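Local coordinates for protein Pcza361.24 (Amycolatopsis orientalis, PDB 3G2M) that probably transfers a methyl group from S-adenosyl-L-methionine to an amine nitrogen of a glycopeptide in antibiotic biosynthesis, at residues E71-T79 against G183-A191; Q139-L147 against L164-S175. All coordinates share one frame; numbering follows the deposited sequence. Where two conformers were deposited one is given.

Contact 1: residues E71-T79 against G183-A191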
loop_
_atom_site.group_PDB
_atom_site.type_symbol
_atom_site.label_atom_id
_atom_site.label_comp_id
_atom_site.label_asym_id
_atom_site.label_seq_id
_atom_site.Cartn_x
_atom_site.Cartn_y
_atom_site.Cartn_z
ATOM N N GLU A 71 -9.819 -14.617 -18.058
ATOM C CA GLU A 71 -8.554 -13.926 -17.832
ATOM C C GLU A 71 -7.487 -14.427 -18.801
ATOM O O GLU A 71 -6.823 -13.627 -19.461
ATOM C CB GLU A 71 -8.098 -14.088 -16.377
ATOM C CG GLU A 71 -6.878 -13.258 -16.035
ATOM C CD GLU A 71 -6.368 -13.478 -14.623
ATOM O OE1 GLU A 71 -7.090 -14.067 -13.791
ATOM O OE2 GLU A 71 -5.228 -13.049 -14.346
ATOM N N ALA A 72 -7.339 -15.748 -18.896
ATOM C CA ALA A 72 -6.366 -16.350 -19.808
ATOM C C ALA A 72 -6.631 -15.943 -21.255
ATOM O O ALA A 72 -5.695 -15.675 -22.013
ATOM C CB ALA A 72 -6.353 -17.869 -19.665
ATOM N N ARG A 73 -7.915 -15.884 -21.609
ATOM C CA ARG A 73 -8.378 -15.412 -22.908
ATOM C C ARG A 73 -7.909 -13.982 -23.192
ATOM O O ARG A 73 -7.462 -13.683 -24.304
ATOM C CB ARG A 73 -9.905 -15.481 -22.956
ATOM C CG ARG A 73 -10.532 -15.490 -24.346
ATOM C CD ARG A 73 -12.038 -15.702 -24.231
ATOM N NE ARG A 73 -12.685 -14.599 -23.518
ATOM C CZ ARG A 73 -13.755 -14.720 -22.731
ATOM N NH1 ARG A 73 -14.316 -15.909 -22.526
ATOM N NH2 ARG A 73 -14.255 -13.646 -22.132
ATOM N N GLU A 74 -8.007 -13.103 -22.192
ATOM C CA GLU A 74 -7.568 -11.716 -22.367
ATOM C C GLU A 74 -6.068 -11.622 -22.585
ATOM O O GLU A 74 -5.609 -10.829 -23.410
ATOM C CB GLU A 74 -8.003 -10.816 -21.208
ATOM C CG GLU A 74 -9.426 -10.285 -21.337
ATOM C CD GLU A 74 -9.653 -9.372 -22.543
ATOM O OE1 GLU A 74 -8.745 -8.603 -22.938
ATOM O OE2 GLU A 74 -10.769 -9.412 -23.090
ATOM N N PHE A 75 -5.313 -12.438 -21.851
ATOM C CA PHE A 75 -3.869 -12.519 -22.040
ATOM C C PHE A 75 -3.550 -12.937 -23.475
ATOM O O PHE A 75 -2.744 -12.289 -24.142
ATOM C CB PHE A 75 -3.226 -13.470 -21.028
ATOM C CG PHE A 75 -2.949 -12.838 -19.678
ATOM C CD1 PHE A 75 -1.945 -11.883 -19.531
ATOM C CD2 PHE A 75 -3.681 -13.210 -18.559
ATOM C CE1 PHE A 75 -1.684 -11.300 -18.287
ATOM C CE2 PHE A 75 -3.423 -12.632 -17.305
ATOM C CZ PHE A 75 -2.420 -11.684 -17.174
ATOM N N ALA A 76 -4.212 -13.991 -23.951
ATOM C CA ALA A 76 -4.038 -14.472 -25.328
ATOM C C ALA A 76 -4.396 -13.409 -26.369
ATOM O O ALA A 76 -3.657 -13.211 -27.335
ATOM C CB ALA A 76 -4.847 -15.735 -25.554
ATOM N N THR A 77 -5.523 -12.727 -26.159
ATOM C CA THR A 77 -5.995 -11.669 -27.056
ATOM C C THR A 77 -4.987 -10.525 -27.185
ATOM O O THR A 77 -4.727 -10.039 -28.289
ATOM C CB THR A 77 -7.364 -11.112 -26.582
ATOM O OG1 THR A 77 -8.344 -12.158 -26.615
ATOM C CG2 THR A 77 -7.836 -9.960 -27.464
ATOM N N ARG A 78 -4.419 -10.112 -26.055
ATOM C CA ARG A 78 -3.529 -8.951 -26.004
ATOM C C ARG A 78 -2.096 -9.254 -26.442
ATOM O O ARG A 78 -1.368 -8.345 -26.845
ATOM C CB ARG A 78 -3.545 -8.314 -24.606
ATOM C CG ARG A 78 -4.905 -7.747 -24.193
ATOM C CD ARG A 78 -5.326 -6.587 -25.074
ATOM N NE ARG A 78 -6.764 -6.587 -25.318
ATOM C CZ ARG A 78 -7.370 -5.878 -26.269
ATOM N NH1 ARG A 78 -6.670 -5.091 -27.079
ATOM N NH2 ARG A 78 -8.686 -5.958 -26.413
ATOM N N THR A 79 -1.699 -10.525 -26.367
ATOM C CA THR A 79 -0.355 -10.940 -26.780
ATOM C C THR A 79 -0.180 -10.847 -28.289
ATOM O O THR A 79 0.813 -10.294 -28.770
ATOM C CB THR A 79 -0.030 -12.384 -26.345
ATOM O OG1 THR A 79 -1.142 -13.238 -26.656
ATOM C CG2 THR A 79 0.276 -12.450 -24.850
ATOM N N GLY A 183 12.170 -6.478 -27.843
ATOM C CA GLY A 183 10.795 -6.409 -28.342
ATOM C C GLY A 183 9.788 -7.237 -27.556
ATOM O O GLY A 183 8.602 -7.248 -27.886
ATOM N N GLY A 184 10.251 -7.937 -26.521
ATOM C CA GLY A 184 9.379 -8.779 -25.704
ATOM C C GLY A 184 8.384 -7.963 -24.894
ATOM O O GLY A 184 8.634 -6.796 -24.581
ATOM N N LYS A 185 7.250 -8.566 -24.557
ATOM C CA LYS A 185 6.244 -7.858 -23.764
ATOM C C LYS A 185 5.931 -8.463 -22.390
ATOM O O LYS A 185 5.958 -9.686 -22.194
ATOM C CB LYS A 185 4.967 -7.564 -24.569
ATOM C CG LYS A 185 4.263 -8.750 -25.205
ATOM C CD LYS A 185 3.345 -8.278 -26.359
ATOM C CE LYS A 185 2.454 -7.092 -25.949
ATOM N NZ LYS A 185 1.720 -6.500 -27.112
ATOM N N PHE A 186 5.664 -7.562 -21.449
ATOM C CA PHE A 186 5.275 -7.892 -20.088
ATOM C C PHE A 186 3.783 -7.613 -19.966
ATOM O O PHE A 186 3.346 -6.473 -20.119
ATOM C CB PHE A 186 6.081 -7.029 -19.103
ATOM C CG PHE A 186 5.814 -7.324 -17.646
ATOM C CD1 PHE A 186 5.318 -8.565 -17.229
ATOM C CD2 PHE A 186 6.110 -6.363 -16.676
ATOM C CE1 PHE A 186 5.089 -8.828 -15.883
ATOM C CE2 PHE A 186 5.894 -6.624 -15.319
ATOM C CZ PHE A 186 5.381 -7.847 -14.922
ATOM N N LEU A 187 3.003 -8.659 -19.718
ATOM C CA LEU A 187 1.552 -8.522 -19.601
ATOM C C LEU A 187 1.122 -8.749 -18.172
ATOM O O LEU A 187 1.543 -9.717 -17.540
ATOM C CB LEU A 187 0.817 -9.520 -20.507
ATOM C CG LEU A 187 0.853 -9.473 -22.041
ATOM C CD1 LEU A 187 0.190 -8.238 -22.592
ATOM C CD2 LEU A 187 2.244 -9.608 -22.611
ATOM N N LEU A 188 0.274 -7.857 -17.670
ATOM C CA LEU A 188 -0.251 -7.975 -16.316
ATOM C C LEU A 188 -1.772 -7.845 -16.316
ATOM O O LEU A 188 -2.326 -7.033 -17.050
ATOM C CB LEU A 188 0.338 -6.887 -15.402
ATOM C CG LEU A 188 1.824 -6.519 -15.403
ATOM C CD1 LEU A 188 2.133 -5.463 -16.457
ATOM C CD2 LEU A 188 2.209 -5.981 -14.016
ATOM N N SER A 189 -2.444 -8.660 -15.512
ATOM C CA SER A 189 -3.831 -8.379 -15.166
ATOM C C SER A 189 -3.846 -7.743 -13.785
ATOM O O SER A 189 -3.011 -8.076 -12.939
ATOM C CB SER A 189 -4.690 -9.637 -15.196
ATOM O OG SER A 189 -4.345 -10.528 -14.153
ATOM N N LEU A 190 -4.776 -6.814 -13.573
ATOM C CA LEU A 190 -4.880 -6.083 -12.312
ATOM C C LEU A 190 -6.341 -5.848 -11.996
ATOM O O LEU A 190 -7.048 -5.233 -12.794
ATOM C CB LEU A 190 -4.169 -4.721 -12.402
ATOM C CG LEU A 190 -2.666 -4.711 -12.744
ATOM C CD1 LEU A 190 -2.199 -3.325 -13.168
ATOM C CD2 LEU A 190 -1.833 -5.226 -11.590
ATOM N N ALA A 191 -6.779 -6.325 -10.834
ATOM C CA ALA A 191 -8.138 -6.073 -10.354
ATOM C C ALA A 191 -8.371 -4.574 -10.144
ATOM O O ALA A 191 -7.485 -3.867 -9.651
ATOM C CB ALA A 191 -8.399 -6.841 -9.073
#

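Contact 2: residues Q139-L147 against L164-S175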
loop_
_atom_site.group_PDB
_atom_site.type_symbol
_atom_site.label_atom_id
_atom_site.label_comp_id
_atom_site.label_asym_id
_atom_site.label_seq_id
_atom_site.Cartn_x
_atom_site.Cartn_y
_atom_site.Cartn_z
ATOM N N GLN A 139 11.164 -23.673 -9.755
ATOM C CA GLN A 139 10.991 -23.046 -8.453
ATOM C C GLN A 139 11.685 -21.690 -8.432
ATOM O O GLN A 139 12.849 -21.570 -8.808
ATOM C CB GLN A 139 11.492 -23.931 -7.309
ATOM C CG GLN A 139 11.181 -23.335 -5.937
ATOM C CD GLN A 139 11.149 -24.353 -4.817
ATOM O OE1 GLN A 139 11.571 -25.500 -4.973
ATOM N NE2 GLN A 139 10.643 -23.930 -3.667
ATOM N N GLY A 140 10.959 -20.664 -7.997
ATOM C CA GLY A 140 11.543 -19.334 -7.922
ATOM C C GLY A 140 10.612 -18.294 -7.348
ATOM O O GLY A 140 9.412 -18.521 -7.224
ATOM N N ASP A 141 11.192 -17.147 -7.020
ATOM C CA ASP A 141 10.490 -16.023 -6.414
ATOM C C ASP A 141 10.258 -14.912 -7.445
ATOM O O ASP A 141 11.216 -14.314 -7.936
ATOM C CB ASP A 141 11.349 -15.490 -5.265
ATOM C CG ASP A 141 10.628 -14.495 -4.393
ATOM O OD1 ASP A 141 9.716 -13.779 -4.874
ATOM O OD2 ASP A 141 11.000 -14.420 -3.212
HETATM N N MSE A 142 8.989 -14.624 -7.743
HETATM C CA MSE A 142 8.614 -13.565 -8.689
HETATM C C MSE A 142 9.245 -12.190 -8.391
HETATM O O MSE A 142 9.410 -11.387 -9.300
HETATM C CB MSE A 142 7.082 -13.432 -8.795
HETATM C CG MSE A 142 6.385 -13.174 -7.464
HETATM SE SE MSE A 142 4.532 -12.564 -7.628
HETATM C CE MSE A 142 3.929 -13.354 -5.928
ATOM N N SER A 143 9.589 -11.919 -7.131
ATOM C CA SER A 143 10.187 -10.625 -6.764
ATOM C C SER A 143 11.714 -10.590 -6.950
ATOM O O SER A 143 12.333 -9.524 -6.909
ATOM C CB SER A 143 9.812 -10.236 -5.330
ATOM O OG SER A 143 10.519 -11.013 -4.378
ATOM N N ALA A 144 12.317 -11.758 -7.154
ATOM C CA ALA A 144 13.764 -11.855 -7.350
ATOM C C ALA A 144 14.077 -13.216 -7.949
ATOM O O ALA A 144 14.355 -14.168 -7.225
ATOM C CB ALA A 144 14.499 -11.667 -6.030
ATOM N N PHE A 145 13.975 -13.319 -9.266
ATOM C CA PHE A 145 14.275 -14.574 -9.963
ATOM C C PHE A 145 15.330 -14.354 -11.039
ATOM O O PHE A 145 15.556 -13.227 -11.489
ATOM C CB PHE A 145 13.001 -15.203 -10.562
ATOM C CG PHE A 145 12.321 -14.343 -11.599
ATOM C CD1 PHE A 145 12.575 -14.537 -12.957
ATOM C CD2 PHE A 145 11.431 -13.339 -11.224
ATOM C CE1 PHE A 145 11.963 -13.748 -13.915
ATOM C CE2 PHE A 145 10.808 -12.549 -12.180
ATOM C CZ PHE A 145 11.083 -12.744 -13.527
ATOM N N ALA A 146 15.960 -15.449 -11.456
ATOM C CA ALA A 146 17.010 -15.405 -12.451
ATOM C C ALA A 146 17.067 -16.758 -13.141
ATOM O O ALA A 146 17.309 -17.776 -12.498
ATOM C CB ALA A 146 18.342 -15.085 -11.790
ATOM N N LEU A 147 16.823 -16.751 -14.445
ATOM C CA LEU A 147 16.858 -17.959 -15.259
ATOM C C LEU A 147 17.902 -17.829 -16.346
ATOM O O LEU A 147 18.295 -16.718 -16.703
ATOM C CB LEU A 147 15.489 -18.210 -15.906
ATOM C CG LEU A 147 14.289 -18.239 -14.957
ATOM C CD1 LEU A 147 12.988 -18.320 -15.725
ATOM C CD2 LEU A 147 14.425 -19.394 -13.989
ATOM N N LEU A 164 2.755 -8.640 -3.349
ATOM C CA LEU A 164 4.076 -8.023 -3.173
ATOM C C LEU A 164 3.982 -6.584 -2.663
ATOM O O LEU A 164 3.180 -5.791 -3.170
ATOM C CB LEU A 164 4.841 -8.040 -4.505
ATOM C CG LEU A 164 5.139 -9.376 -5.199
ATOM C CD1 LEU A 164 5.945 -9.136 -6.485
ATOM C CD2 LEU A 164 5.883 -10.339 -4.254
ATOM N N ASP A 165 4.812 -6.248 -1.678
ATOM C CA ASP A 165 4.914 -4.874 -1.197
ATOM C C ASP A 165 5.672 -4.000 -2.209
ATOM O O ASP A 165 6.098 -4.487 -3.260
ATOM C CB ASP A 165 5.521 -4.802 0.226
ATOM C CG ASP A 165 6.983 -5.229 0.290
ATOM O OD1 ASP A 165 7.671 -5.299 -0.751
ATOM O OD2 ASP A 165 7.449 -5.500 1.417
ATOM N N GLU A 166 5.831 -2.719 -1.896
ATOM C CA GLU A 166 6.403 -1.787 -2.856
ATOM C C GLU A 166 7.808 -2.197 -3.299
ATOM O O GLU A 166 8.089 -2.191 -4.493
ATOM C CB GLU A 166 6.402 -0.342 -2.334
ATOM C CG GLU A 166 6.645 0.697 -3.455
ATOM C CD GLU A 166 6.924 2.097 -2.927
ATOM O OE1 GLU A 166 7.056 2.248 -1.692
ATOM O OE2 GLU A 166 7.023 3.045 -3.747
ATOM N N ALA A 167 8.663 -2.553 -2.339
ATOM C CA ALA A 167 10.062 -2.912 -2.610
ATOM C C ALA A 167 10.166 -4.196 -3.437
ATOM O O ALA A 167 10.987 -4.292 -4.361
ATOM C CB ALA A 167 10.850 -3.043 -1.291
ATOM N N ASP A 168 9.313 -5.167 -3.126
ATOM C CA ASP A 168 9.289 -6.430 -3.866
ATOM C C ASP A 168 8.739 -6.284 -5.289
ATOM O O ASP A 168 9.185 -6.981 -6.210
ATOM C CB ASP A 168 8.528 -7.503 -3.083
ATOM C CG ASP A 168 9.348 -8.071 -1.922
ATOM O OD1 ASP A 168 10.584 -7.874 -1.887
ATOM O OD2 ASP A 168 8.754 -8.733 -1.049
ATOM N N ARG A 169 7.767 -5.392 -5.474
ATOM C CA ARG A 169 7.314 -5.055 -6.831
ATOM C C ARG A 169 8.463 -4.461 -7.663
ATOM O O ARG A 169 8.589 -4.767 -8.847
ATOM C CB ARG A 169 6.101 -4.116 -6.800
ATOM C CG ARG A 169 4.859 -4.783 -6.173
ATOM C CD ARG A 169 3.545 -4.021 -6.439
ATOM N NE ARG A 169 3.545 -2.634 -5.956
ATOM C CZ ARG A 169 3.223 -2.255 -4.720
ATOM N NH1 ARG A 169 2.917 -3.159 -3.789
ATOM N NH2 ARG A 169 3.238 -0.963 -4.402
ATOM N N ARG A 170 9.275 -3.607 -7.046
ATOM C CA ARG A 170 10.492 -3.091 -7.693
ATOM C C ARG A 170 11.404 -4.232 -8.171
ATOM O O ARG A 170 11.928 -4.189 -9.276
ATOM C CB ARG A 170 11.271 -2.168 -6.748
ATOM C CG ARG A 170 10.777 -0.722 -6.710
ATOM C CD ARG A 170 11.734 0.183 -5.919
ATOM N NE ARG A 170 11.112 0.741 -4.719
ATOM C CZ ARG A 170 11.534 0.552 -3.471
ATOM N NH1 ARG A 170 12.616 -0.178 -3.208
ATOM N NH2 ARG A 170 10.870 1.118 -2.474
ATOM N N GLY A 171 11.596 -5.240 -7.323
ATOM C CA GLY A 171 12.380 -6.429 -7.684
ATOM C C GLY A 171 11.749 -7.210 -8.821
ATOM O O GLY A 171 12.456 -7.715 -9.697
ATOM N N LEU A 172 10.420 -7.321 -8.806
ATOM C CA LEU A 172 9.671 -7.919 -9.914
ATOM C C LEU A 172 9.937 -7.198 -11.237
ATOM O O LEU A 172 10.284 -7.838 -12.235
ATOM C CB LEU A 172 8.156 -7.913 -9.614
ATOM C CG LEU A 172 7.160 -8.154 -10.764
ATOM C CD1 LEU A 172 7.255 -9.589 -11.293
ATOM C CD2 LEU A 172 5.735 -7.850 -10.297
ATOM N N TYR A 173 9.777 -5.871 -11.239
ATOM C CA TYR A 173 9.913 -5.090 -12.471
ATOM C C TYR A 173 11.319 -5.226 -13.078
ATOM O O TYR A 173 11.474 -5.413 -14.285
ATOM C CB TYR A 173 9.561 -3.612 -12.240
ATOM C CG TYR A 173 8.202 -3.342 -11.607
ATOM C CD1 TYR A 173 7.077 -4.099 -11.942
ATOM C CD2 TYR A 173 8.045 -2.302 -10.685
ATOM C CE1 TYR A 173 5.833 -3.834 -11.357
ATOM C CE2 TYR A 173 6.811 -2.039 -10.100
ATOM C CZ TYR A 173 5.715 -2.810 -10.435
ATOM O OH TYR A 173 4.493 -2.548 -9.844
ATOM N N ALA A 174 12.337 -5.153 -12.231
ATOM C CA ALA A 174 13.729 -5.307 -12.684
ATOM C C ALA A 174 14.023 -6.719 -13.183
ATOM O O ALA A 174 14.650 -6.888 -14.230
ATOM C CB ALA A 174 14.701 -4.911 -11.575
ATOM N N SER A 175 13.556 -7.724 -12.446
ATOM C CA SER A 175 13.712 -9.121 -12.852
ATOM C C SER A 175 13.094 -9.372 -14.229
ATOM O O SER A 175 13.734 -9.954 -15.104
ATOM C CB SER A 175 13.114 -10.069 -11.810
ATOM O OG SER A 175 13.833 -10.026 -10.580
HETATM O O HOH W 1 8.304 -11.299 -1.767
#

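Contact 1: residues E71-T79 against G183-A191
Glu71 opens the contact by reaching across to Ser189, the helix 69-79 lying against one face of strand 184-191. The two axes come within 9.6 Å and run roughly antiparallel, at 146°, so walking up the helix means walking back down the strand. The Glu71 chain is stretched out, with CG turned away from the backbone N (chi1 -173°), and this carries its carboxylate to the strand, where OE2 accepts a bond from Ser189 OG at 2.7 Å. The hydroxyl meets OE2 from above the carboxylate plane. OE2 is also bonded to Ser157 OG, while OE1 pairs with Arg95, and Ser189 OG has a second partner in the backbone N of Ser158.

One turn on, Phe75 points the CE1 and CZ side of its ring at the strand between Leu187 and Ser189. Its CZ stands 3.5 Å from Ser189 N, and CZ also meets Ser189 CB, at 3.6 Å. Farther round the ring, CE1 lies 3.7 Å from Leu187 O, which sits at the ring edge, and CD1 touches Leu187 CB at 3.8 Å. Arg78 brings CB to Leu187 CD1, and its carbonyl O lies 3.6 Å from Lys185 NZ, an ammonium that pairs with Glu288 on strand 284-290. At Thr79 the methyl CG2 crosses the Leu187 side chain at about a right angle, 4.1 Å from CD2. The hydroxyl of Thr79 faces its own helix and binds Ala76 O.

Apolar packing of Phe75, Thr79 and Leu187 thus lies between two polar ends, Lys185 with Glu288 and the buried Glu71-Ser189 bond. Arg95 and Ser157 both bind S-adenosyl-L-methionine, and Glu71 grips both, so it probably acts as a second-shell residue that positions them.

Contact 2: residues Q139-L147 against L164-S175
Ser143 and Leu172 bring the two backbones together, their CA atoms only 4.2 Å apart, where the type I turn Asp141 to Ala144 abuts helix 166-179. No hydrogen bond crosses here. Instead Ser143 O sits 3.2 Å from Gly171 CA and Met142 O lies 3.5 Å from Leu172 CA, both CA-H...O contacts. Gly171, with no side chain, thus meets the turn through its backbone alone. Met142 O is buried without a conventional donor, and Leu172 CD1 also presses on it.

Asp141 braces the turn from within: its OD1 accepts from Ser143 N, an Asx turn, and from Ser143 OG, both arriving from the same face of the carboxylate. Ser143 CB itself packs on the helix, 3.4 Å from Asp168 O. A water donates to Asp168 OD2 and, weakly, to Ser143 OG. The extended selenomethionine Met142 crosses Leu164 obliquely, its SE 3.9 Å from Leu164 CD1 and its CE near CD2. At the far end Phe145 has CG between its backbone N and carbonyl carbon (chi1 62°), which brings a ring face to Ser175, whose CB makes a CH-pi contact 3.8 Å from the ring centroid. Ser175 OG bonds back to Gly171 O within the helix.

Asp141 and Met142 are residues of the S-adenosyl-L-methionine site, so this turn, packed on helix 166-179, is part of that site. Around them, Phe145 and Leu172 rest on strand 86-89, Met142 and Leu172 touch helix 158-161, and the Phe145 ring also meets His179 farther along helix 166-179.

In the fold
Both contacts belong to the Rossmann-like methyltransferase fold, built round a seven-stranded mixed sheet. Contact 1 packs helix 69-79 on strand 184-191, whereas contact 2 joins the loop after the edge strand 135-139 to helix 166-179, which leads on toward strand 184-191. Along the chain contact 2 is nested inside the loop that contact 1 closes. Their centres are 18 Å apart, and although their nearest atoms come within about 4 Å they do not touch. The two contacts reach the S-adenosyl-L-methionine site from different parts of the fold, contact 2 through Asp141 and Met142, site residues of its own, and contact 1 through Arg95 and Ser157, the partners of Glu71.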